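Local atomic coordinates of dimethyl-sulfide monooxygenase (Hyphomicrobium sulfonivorans, PDB entry 6AK1), a protein that uses FMN, NADH and molecular oxygen to oxidise dimethyl sulfide to methanethiol and formaldehyde, the first step of dimethyl sulfide degradation. Residues A[45-50]-A[424-429]; A[198-203]-A[458-463]; A[259-264]-A[273-278]. One frame throughout, in Å; residues are numbered along the deposited sequence.

How the contacts relate
Contact 3 is the buried one of the three: it lies between a helix and a strand of the TIM barrel, and methyl groups meet there beside an arginine held by backbone carbonyls and an aspartate. Contact 1, partly buried, also uses a barrel helix, but its partner is the irregular chain between helices 403-418 and 431-435, and the meeting is of sulfur and aromatic ring without a direct hydrogen bond. Contact 2 is a surface contact, polar and water-bridged, between two loop regions. No element is shared. Contact 3 is nested within the chain loops closed by the other two, whose segments alternate; contacts 1 and 2 have centres about 41 Å apart.

Contact 1: residues A[45-50]-A[424-429]; sequences ELERGC and DSYKPG
Y426 lies against C50 in a sulfur-aromatic and van der Waals contact that lays the irregular chain 424-429, between helices 403-418 and 431-435, over the C-terminal end of helix 36-48. C50 places CB above one face of the ring, 4.1 Å from its plane and displaced toward the rim. Its SG is oblique to the ring, 4.6 Å from the centroid and 32° off the normal, with CE2 of Y426 the nearest ring atom. With C50 SG beside its own backbone N (chi1 -68°), the sulfur also reaches the backbone before the tyrosine, 3.7 Å from D424 C. The phenol end is packed closely on main chain: Y426 OH lies 3.2 Å from C50 CA, and it hydrogen-bonds to the carbonyl O of F51. This is the site of a Schellman motif. C50, with positive phi (56°), is its C-prime residue; F51 N bonds to L46 O, and C50 N donates to E47 O at 3.0 Å. The tyrosine therefore touches the turn that ends a barrel helix and bonds to the residue just beyond it. The E47 side chain crosses that of Y426 at about a right angle, its CG 3.9 Å from the phenol OH, while its OE2 accepts from the backbone N atoms of E97, H98 and V99. H98 also stacks its ring with that of Y426. A second link from the same turn joins C50 O to the side-chain amide of Q423, immediately before the 424-429 chain.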
loop_
_atom_site.group_PDB
_atom_site.type_symbol
_atom_site.label_atom_id
_atom_site.label_comp_id
_atom_site.label_asym_id
_atom_site.label_seq_id
_atom_site.Cartn_x
_atom_site.Cartn_y
_atom_site.Cartn_z
ATOM N N GLU A 45 7.361 -9.696 14.663
ATOM C CA GLU A 45 8.698 -9.738 14.094
ATOM C C GLU A 45 9.082 -8.397 13.466
ATOM O O GLU A 45 10.249 -7.998 13.533
ATOM C CB GLU A 45 8.781 -10.873 13.069
ATOM C CG GLU A 45 10.077 -10.922 12.276
ATOM C CD GLU A 45 11.260 -11.475 13.081
ATOM O OE1 GLU A 45 11.163 -11.540 14.322
ATOM O OE2 GLU A 45 12.284 -11.853 12.463
ATOM N N LEU A 46 8.112 -7.676 12.887
ATOM C CA LEU A 46 8.383 -6.328 12.390
ATOM C C LEU A 46 8.780 -5.367 13.505
ATOM O O LEU A 46 9.588 -4.465 13.269
ATOM C CB LEU A 46 7.169 -5.782 11.636
ATOM C CG LEU A 46 6.812 -6.448 10.294
ATOM C CD1 LEU A 46 5.819 -5.619 9.535
ATOM C CD2 LEU A 46 8.038 -6.649 9.448
ATOM N N GLU A 47 8.241 -5.530 14.722
ATOM C CA GLU A 47 8.622 -4.607 15.792
ATOM C C GLU A 47 9.992 -4.931 16.370
ATOM O O GLU A 47 10.694 -4.028 16.826
ATOM C CB GLU A 47 7.573 -4.589 16.916
ATOM C CG GLU A 47 6.284 -3.982 16.466
ATOM C CD GLU A 47 5.446 -3.371 17.578
ATOM O OE1 GLU A 47 5.465 -3.859 18.730
ATOM O OE2 GLU A 47 4.745 -2.386 17.284
ATOM N N ARG A 48 10.397 -6.198 16.347
ATOM C CA ARG A 48 11.762 -6.541 16.724
ATOM C C ARG A 48 12.779 -5.763 15.892
ATOM O O ARG A 48 13.864 -5.432 16.384
ATOM C CB ARG A 48 11.983 -8.056 16.581
ATOM C CG ARG A 48 13.369 -8.540 17.009
ATOM C CD ARG A 48 13.496 -10.048 16.919
ATOM N NE ARG A 48 13.617 -10.563 15.556
ATOM C CZ ARG A 48 14.773 -10.724 14.913
ATOM N NH1 ARG A 48 15.916 -10.382 15.500
ATOM N NH2 ARG A 48 14.793 -11.223 13.679
ATOM N N GLY A 49 12.440 -5.436 14.648
ATOM C CA GLY A 49 13.295 -4.641 13.794
ATOM C C GLY A 49 12.877 -3.197 13.623
ATOM O O GLY A 49 13.469 -2.503 12.787
ATOM N N CYS A 50 11.863 -2.729 14.367
ATOM C CA CYS A 50 11.388 -1.333 14.326
ATOM C C CYS A 50 10.992 -0.898 12.911
ATOM O O CYS A 50 11.178 0.260 12.516
ATOM C CB CYS A 50 12.432 -0.375 14.917
ATOM S SG CYS A 50 12.715 -0.531 16.706
ATOM N N ASP A 424 16.333 2.777 15.969
ATOM C CA ASP A 424 16.397 1.644 16.882
ATOM C C ASP A 424 15.341 1.728 17.970
ATOM O O ASP A 424 15.406 0.974 18.946
ATOM C CB ASP A 424 17.792 1.507 17.502
ATOM C CG ASP A 424 18.215 2.735 18.276
ATOM O OD1 ASP A 424 17.348 3.548 18.672
ATOM O OD2 ASP A 424 19.434 2.877 18.497
ATOM N N SER A 425 14.396 2.654 17.837
ATOM C CA SER A 425 13.193 2.680 18.654
ATOM C C SER A 425 12.159 3.506 17.901
ATOM O O SER A 425 12.449 4.108 16.866
ATOM C CB SER A 425 13.465 3.241 20.053
ATOM O OG SER A 425 13.640 4.641 20.008
ATOM N N TYR A 426 10.946 3.523 18.425
ATOM C CA TYR A 426 9.831 4.162 17.746
ATOM C C TYR A 426 9.571 5.559 18.295
ATOM O O TYR A 426 9.662 5.795 19.504
ATOM C CB TYR A 426 8.569 3.321 17.891
ATOM C CG TYR A 426 8.506 2.095 17.009
ATOM C CD1 TYR A 426 8.145 2.210 15.677
ATOM C CD2 TYR A 426 8.752 0.818 17.523
ATOM C CE1 TYR A 426 8.039 1.104 14.869
ATOM C CE2 TYR A 426 8.640 -0.309 16.724
ATOM C CZ TYR A 426 8.280 -0.147 15.387
ATOM O OH TYR A 426 8.157 -1.212 14.546
ATOM N N LYS A 427 9.254 6.478 17.395
ATOM C CA LYS A 427 8.744 7.784 17.792
ATOM C C LYS A 427 7.315 7.621 18.313
ATOM O O LYS A 427 6.513 6.912 17.693
ATOM C CB LYS A 427 8.804 8.725 16.579
ATOM C CG LYS A 427 8.450 10.177 16.835
ATOM C CD LYS A 427 8.616 11.004 15.551
ATOM C CE LYS A 427 8.183 12.458 15.744
ATOM N NZ LYS A 427 8.280 13.249 14.479
ATOM N N PRO A 428 6.966 8.204 19.457
ATOM C CA PRO A 428 5.606 8.032 19.969
ATOM C C PRO A 428 4.574 8.686 19.064
ATOM O O PRO A 428 4.860 9.617 18.306
ATOM C CB PRO A 428 5.650 8.710 21.348
ATOM C CG PRO A 428 6.777 9.668 21.265
ATOM C CD PRO A 428 7.798 8.998 20.379
ATOM N N GLY A 429 3.357 8.162 19.145
ATOM C CA GLY A 429 2.193 8.752 18.517
ATOM C C GLY A 429 1.659 7.916 17.369
ATOM O O GLY A 429 2.085 6.786 17.110
#

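Contact 2: residues A[198-203]-A[458-463]; sequences PINHQG and GKESVA
E460 has CG anti to its backbone N (chi1 174°) and CD nearly anti beyond it (chi2 -164°), an extended chain that carries the carboxylate to P198 and N200. N200 turns CG beside its own backbone N (chi1 -76°), and its ND2 donates to E460 OE1 at 3.0 Å. The hydrogen bond is moderately bent, and the acceptor oxygen lies near the amide plane; seen from the glutamate, the donor stands well above the carboxylate plane. The two side chains cross at about a right angle. Water 2 links the amide oxygen N200 OD1 to the second carboxylate oxygen, E460 OE2, donating to both, so that amide and carboxylate are tied at two points. OE2 also forms a salt bridge with R465. The P198 ring crosses the glutamate at about a right angle, its CG 3.6 Å from E460 OE2. On the next ring atom, P198 CD lies 3.6 Å from E460 O and 4.2 Å from V462 CG2. Between the two backbones, water 1 donates to P198 O at 2.9 Å and to E460 O at 2.6 Å, bridging two carbonyls that cannot bond to each other directly; H197 ND1 is a further partner of E460 O. The arrangement is a water-mediated surface contact between loops: the C-terminal tail meets the chain leading into the small antiparallel hairpin of strands 201-202 and 207-208.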
loop_
_atom_site.group_PDB
_atom_site.type_symbol
_atom_site.label_atom_id
_atom_site.label_comp_id
_atom_site.label_asym_id
_atom_site.label_seq_id
_atom_site.Cartn_x
_atom_site.Cartn_y
_atom_site.Cartn_z
ATOM N N PRO A 198 -24.489 16.976 9.447
ATOM C CA PRO A 198 -24.656 16.343 8.130
ATOM C C PRO A 198 -23.719 17.010 7.134
ATOM O O PRO A 198 -23.550 18.234 7.135
ATOM C CB PRO A 198 -26.139 16.585 7.794
ATOM C CG PRO A 198 -26.621 17.636 8.755
ATOM C CD PRO A 198 -25.728 17.586 9.964
ATOM N N ILE A 199 -23.056 16.198 6.308
ATOM C CA ILE A 199 -22.075 16.796 5.409
ATOM C C ILE A 199 -22.745 17.424 4.194
ATOM O O ILE A 199 -22.126 18.254 3.511
ATOM C CB ILE A 199 -20.991 15.778 4.999
ATOM C CG1 ILE A 199 -21.593 14.597 4.228
ATOM C CG2 ILE A 199 -20.202 15.297 6.240
ATOM C CD1 ILE A 199 -20.565 13.770 3.472
ATOM N N ASN A 200 -23.999 17.066 3.918
ATOM C CA ASN A 200 -24.780 17.666 2.829
ATOM C C ASN A 200 -24.001 17.635 1.520
ATOM O O ASN A 200 -23.879 18.635 0.805
ATOM C CB ASN A 200 -25.220 19.095 3.182
ATOM C CG ASN A 200 -26.382 19.114 4.165
ATOM O OD1 ASN A 200 -27.264 18.254 4.117
ATOM N ND2 ASN A 200 -26.380 20.079 5.064
ATOM N N HIS A 201 -23.451 16.465 1.215
ATOM C CA HIS A 201 -22.680 16.297 -0.001
ATOM C C HIS A 201 -23.606 15.919 -1.144
ATOM O O HIS A 201 -24.401 14.985 -1.025
ATOM C CB HIS A 201 -21.602 15.224 0.140
ATOM C CG HIS A 201 -20.851 15.009 -1.131
ATOM N ND1 HIS A 201 -19.794 15.808 -1.504
ATOM C CD2 HIS A 201 -21.071 14.166 -2.167
ATOM C CE1 HIS A 201 -19.360 15.432 -2.695
ATOM N NE2 HIS A 201 -20.118 14.438 -3.120
ATOM N N GLN A 202 -23.490 16.641 -2.255
ATOM C CA GLN A 202 -24.253 16.285 -3.448
ATOM C C GLN A 202 -23.427 16.724 -4.656
ATOM O O GLN A 202 -23.561 17.851 -5.133
ATOM C CB GLN A 202 -25.632 16.923 -3.443
ATOM C CG GLN A 202 -26.510 16.474 -4.602
ATOM C CD GLN A 202 -27.983 16.754 -4.346
ATOM O OE1 GLN A 202 -28.844 15.924 -4.637
ATOM N NE2 GLN A 202 -28.278 17.930 -3.791
ATOM N N GLY A 203 -22.577 15.840 -5.135
ATOM C CA GLY A 203 -21.744 16.113 -6.286
ATOM C C GLY A 203 -22.302 15.475 -7.531
ATOM O O GLY A 203 -23.422 15.080 -7.543
ATOM N N GLY A 458 -20.648 26.061 12.882
ATOM C CA GLY A 458 -21.649 27.064 12.589
ATOM C C GLY A 458 -22.519 26.763 11.393
ATOM O O GLY A 458 -23.331 27.605 11.008
ATOM N N LYS A 459 -22.365 25.602 10.776
ATOM C CA LYS A 459 -23.287 25.179 9.742
ATOM C C LYS A 459 -24.333 24.269 10.372
ATOM O O LYS A 459 -24.298 23.986 11.573
ATOM C CB LYS A 459 -22.539 24.495 8.596
ATOM C CG LYS A 459 -21.563 25.412 7.868
ATOM C CD LYS A 459 -21.377 24.985 6.419
ATOM C CE LYS A 459 -20.102 25.565 5.816
ATOM N NZ LYS A 459 -20.072 27.052 5.861
ATOM N N GLU A 460 -25.268 23.804 9.546
ATOM C CA GLU A 460 -26.371 22.975 10.025
ATOM C C GLU A 460 -25.861 21.797 10.850
ATOM O O GLU A 460 -24.920 21.099 10.448
ATOM C CB GLU A 460 -27.193 22.464 8.840
ATOM C CG GLU A 460 -28.281 21.467 9.223
ATOM C CD GLU A 460 -28.817 20.698 8.021
ATOM O OE1 GLU A 460 -28.547 21.103 6.866
ATOM O OE2 GLU A 460 -29.504 19.675 8.233
ATOM N N SER A 461 -26.482 21.587 12.009
ATOM C CA SER A 461 -26.159 20.488 12.908
ATOM C C SER A 461 -27.365 19.568 13.062
ATOM O O SER A 461 -28.484 19.891 12.645
ATOM C CB SER A 461 -25.716 21.006 14.283
ATOM O OG SER A 461 -26.825 21.428 15.052
ATOM N N VAL A 462 -27.134 18.404 13.678
ATOM C CA VAL A 462 -28.238 17.474 13.936
ATOM C C VAL A 462 -29.271 18.105 14.871
ATOM O O VAL A 462 -30.484 17.926 14.695
ATOM C CB VAL A 462 -27.700 16.142 14.496
ATOM C CG1 VAL A 462 -28.831 15.200 14.847
ATOM C CG2 VAL A 462 -26.765 15.477 13.497
ATOM N N ALA A 463 -28.813 18.866 15.868
ATOM C CA ALA A 463 -29.732 19.480 16.828
ATOM C C ALA A 463 -30.674 20.489 16.165
ATOM O O ALA A 463 -31.806 20.665 16.621
ATOM C CB ALA A 463 -28.938 20.152 17.952
HETATM O O HOH W 1 -24.123 20.953 7.952
HETATM O O HOH W 2 -29.595 17.852 5.776
#

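Contact 3: residues A[259-264]-A[273-278]; sequences TDIRNQ and DSIKIF
The apolar part of the contact centres on I277 CD1, which meets I261 tip to tip, 3.6 Å from the methyl I261 CG2. I261 CG2 stands anti to its backbone N, and the same methyl also touches I275 CD1 at 4.3 Å. R262 packs its guanidinium face on I277 CD1, which lies over the centre of the group, 3.7 Å from the plane. The polar part belongs to the edge of that group. R262 runs extended from CG to NE; at its end NH1 meets I275 O at 3.0 Å, a weak bond bent to 132°, and NH1 also bonds to R272 O. NH2 takes the salt bridge to D392 and a hydrogen bond to G390 O. These partners hold the guanidinium while I277 packs on its face, and the nearby carboxylate probably offsets its charge. D392 also accepts from I277 N, tying arginine and strand through one carboxylate. The contact belongs to the beta-alpha-beta unit of the TIM barrel formed by strand 243-246, helix 251-267 and strand 276-284: I261 reaches M244 and I246 of the first strand as well as I277 of the second strand and I275 just before it.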
loop_
_atom_site.group_PDB
_atom_site.type_symbol
_atom_site.label_atom_id
_atom_site.label_comp_id
_atom_site.label_asym_id
_atom_site.label_seq_id
_atom_site.Cartn_x
_atom_site.Cartn_y
_atom_site.Cartn_z
ATOM N N THR A 259 11.891 13.324 -8.343
ATOM C CA THR A 259 11.894 14.758 -8.618
ATOM C C THR A 259 10.557 15.201 -9.207
ATOM O O THR A 259 10.003 16.229 -8.799
ATOM C CB THR A 259 13.048 15.108 -9.568
ATOM O OG1 THR A 259 14.300 14.791 -8.945
ATOM C CG2 THR A 259 13.024 16.585 -9.941
ATOM N N ASP A 260 10.013 14.423 -10.158
ATOM C CA ASP A 260 8.706 14.750 -10.738
ATOM C C ASP A 260 7.590 14.717 -9.697
ATOM O O ASP A 260 6.735 15.613 -9.666
ATOM C CB ASP A 260 8.377 13.800 -11.892
ATOM C CG ASP A 260 9.163 14.127 -13.164
ATOM O OD1 ASP A 260 9.784 15.218 -13.215
ATOM O OD2 ASP A 260 9.148 13.309 -14.119
ATOM N N ILE A 261 7.568 13.684 -8.845
ATOM C CA ILE A 261 6.509 13.577 -7.838
ATOM C C ILE A 261 6.539 14.781 -6.908
ATOM O O ILE A 261 5.494 15.363 -6.591
ATOM C CB ILE A 261 6.630 12.248 -7.058
ATOM C CG1 ILE A 261 6.073 11.089 -7.887
ATOM C CG2 ILE A 261 5.956 12.341 -5.688
ATOM C CD1 ILE A 261 6.554 9.722 -7.423
ATOM N N ARG A 262 7.740 15.192 -6.477
ATOM C CA ARG A 262 7.830 16.328 -5.560
ATOM C C ARG A 262 7.546 17.658 -6.267
ATOM O O ARG A 262 7.082 18.605 -5.621
ATOM C CB ARG A 262 9.198 16.342 -4.870
ATOM C CG ARG A 262 9.497 15.059 -4.071
ATOM C CD ARG A 262 10.709 15.185 -3.132
ATOM N NE ARG A 262 11.238 13.875 -2.759
ATOM C CZ ARG A 262 10.753 13.108 -1.785
ATOM N NH1 ARG A 262 9.709 13.509 -1.063
ATOM N NH2 ARG A 262 11.303 11.925 -1.542
ATOM N N ASN A 263 7.792 17.747 -7.583
ATOM C CA ASN A 263 7.309 18.897 -8.345
ATOM C C ASN A 263 5.783 18.937 -8.345
ATOM O O ASN A 263 5.170 19.988 -8.123
ATOM C CB ASN A 263 7.838 18.854 -9.785
ATOM C CG ASN A 263 9.353 19.037 -9.872
ATOM O OD1 ASN A 263 9.990 19.550 -8.952
ATOM N ND2 ASN A 263 9.930 18.614 -10.993
ATOM N N GLN A 264 5.155 17.784 -8.587
ATOM C CA GLN A 264 3.698 17.703 -8.586
ATOM C C GLN A 264 3.116 17.994 -7.202
ATOM O O GLN A 264 2.027 18.573 -7.098
ATOM C CB GLN A 264 3.262 16.326 -9.107
ATOM C CG GLN A 264 3.339 16.199 -10.643
ATOM C CD GLN A 264 3.726 14.800 -11.154
ATOM O OE1 GLN A 264 3.571 13.797 -10.459
ATOM N NE2 GLN A 264 4.246 14.742 -12.382
ATOM N N ASP A 273 8.533 17.610 0.776
ATOM C CA ASP A 273 8.655 16.539 1.753
ATOM C C ASP A 273 7.311 16.120 2.352
ATOM O O ASP A 273 7.287 15.395 3.348
ATOM C CB ASP A 273 9.635 16.945 2.862
ATOM C CG ASP A 273 9.152 18.134 3.681
ATOM O OD1 ASP A 273 8.263 18.873 3.208
ATOM O OD2 ASP A 273 9.668 18.335 4.807
ATOM N N SER A 274 6.196 16.556 1.768
ATOM C CA SER A 274 4.874 16.173 2.251
ATOM C C SER A 274 4.514 14.742 1.884
ATOM O O SER A 274 3.644 14.145 2.531
ATOM C CB SER A 274 3.809 17.115 1.681
ATOM O OG SER A 274 3.937 18.421 2.226
ATOM N N ILE A 275 5.156 14.188 0.861
ATOM C CA ILE A 275 4.903 12.834 0.393
ATOM C C ILE A 275 6.148 12.016 0.674
ATOM O O ILE A 275 7.255 12.416 0.293
ATOM C CB ILE A 275 4.571 12.809 -1.109
ATOM C CG1 ILE A 275 3.470 13.822 -1.433
ATOM C CG2 ILE A 275 4.197 11.398 -1.562
ATOM C CD1 ILE A 275 3.098 13.869 -2.923
ATOM N N LYS A 276 5.978 10.882 1.337
ATOM C CA LYS A 276 7.067 9.944 1.540
ATOM C C LYS A 276 6.978 8.898 0.442
ATOM O O LYS A 276 5.899 8.355 0.194
ATOM C CB LYS A 276 6.988 9.308 2.925
ATOM C CG LYS A 276 6.795 10.319 4.032
ATOM C CD LYS A 276 7.938 11.317 4.057
ATOM C CE LYS A 276 7.578 12.521 4.923
ATOM N NZ LYS A 276 8.707 13.487 5.055
ATOM N N ILE A 277 8.094 8.647 -0.241
ATOM C CA ILE A 277 8.102 7.838 -1.454
ATOM C C ILE A 277 8.755 6.491 -1.143
ATOM O O ILE A 277 9.905 6.429 -0.693
ATOM C CB ILE A 277 8.817 8.563 -2.605
ATOM C CG1 ILE A 277 8.122 9.902 -2.893
ATOM C CG2 ILE A 277 8.840 7.692 -3.840
ATOM C CD1 ILE A 277 8.758 10.726 -3.999
ATOM N N PHE A 278 8.020 5.416 -1.381
ATOM C CA PHE A 278 8.479 4.069 -1.096
ATOM C C PHE A 278 8.554 3.312 -2.408
ATOM O O PHE A 278 7.612 3.360 -3.207
ATOM C CB PHE A 278 7.532 3.347 -0.127
ATOM C CG PHE A 278 7.205 4.135 1.099
ATOM C CD1 PHE A 278 8.207 4.777 1.808
ATOM C CD2 PHE A 278 5.888 4.249 1.540
ATOM C CE1 PHE A 278 7.906 5.522 2.955
ATOM C CE2 PHE A 278 5.576 4.979 2.688
ATOM C CZ PHE A 278 6.589 5.624 3.394
#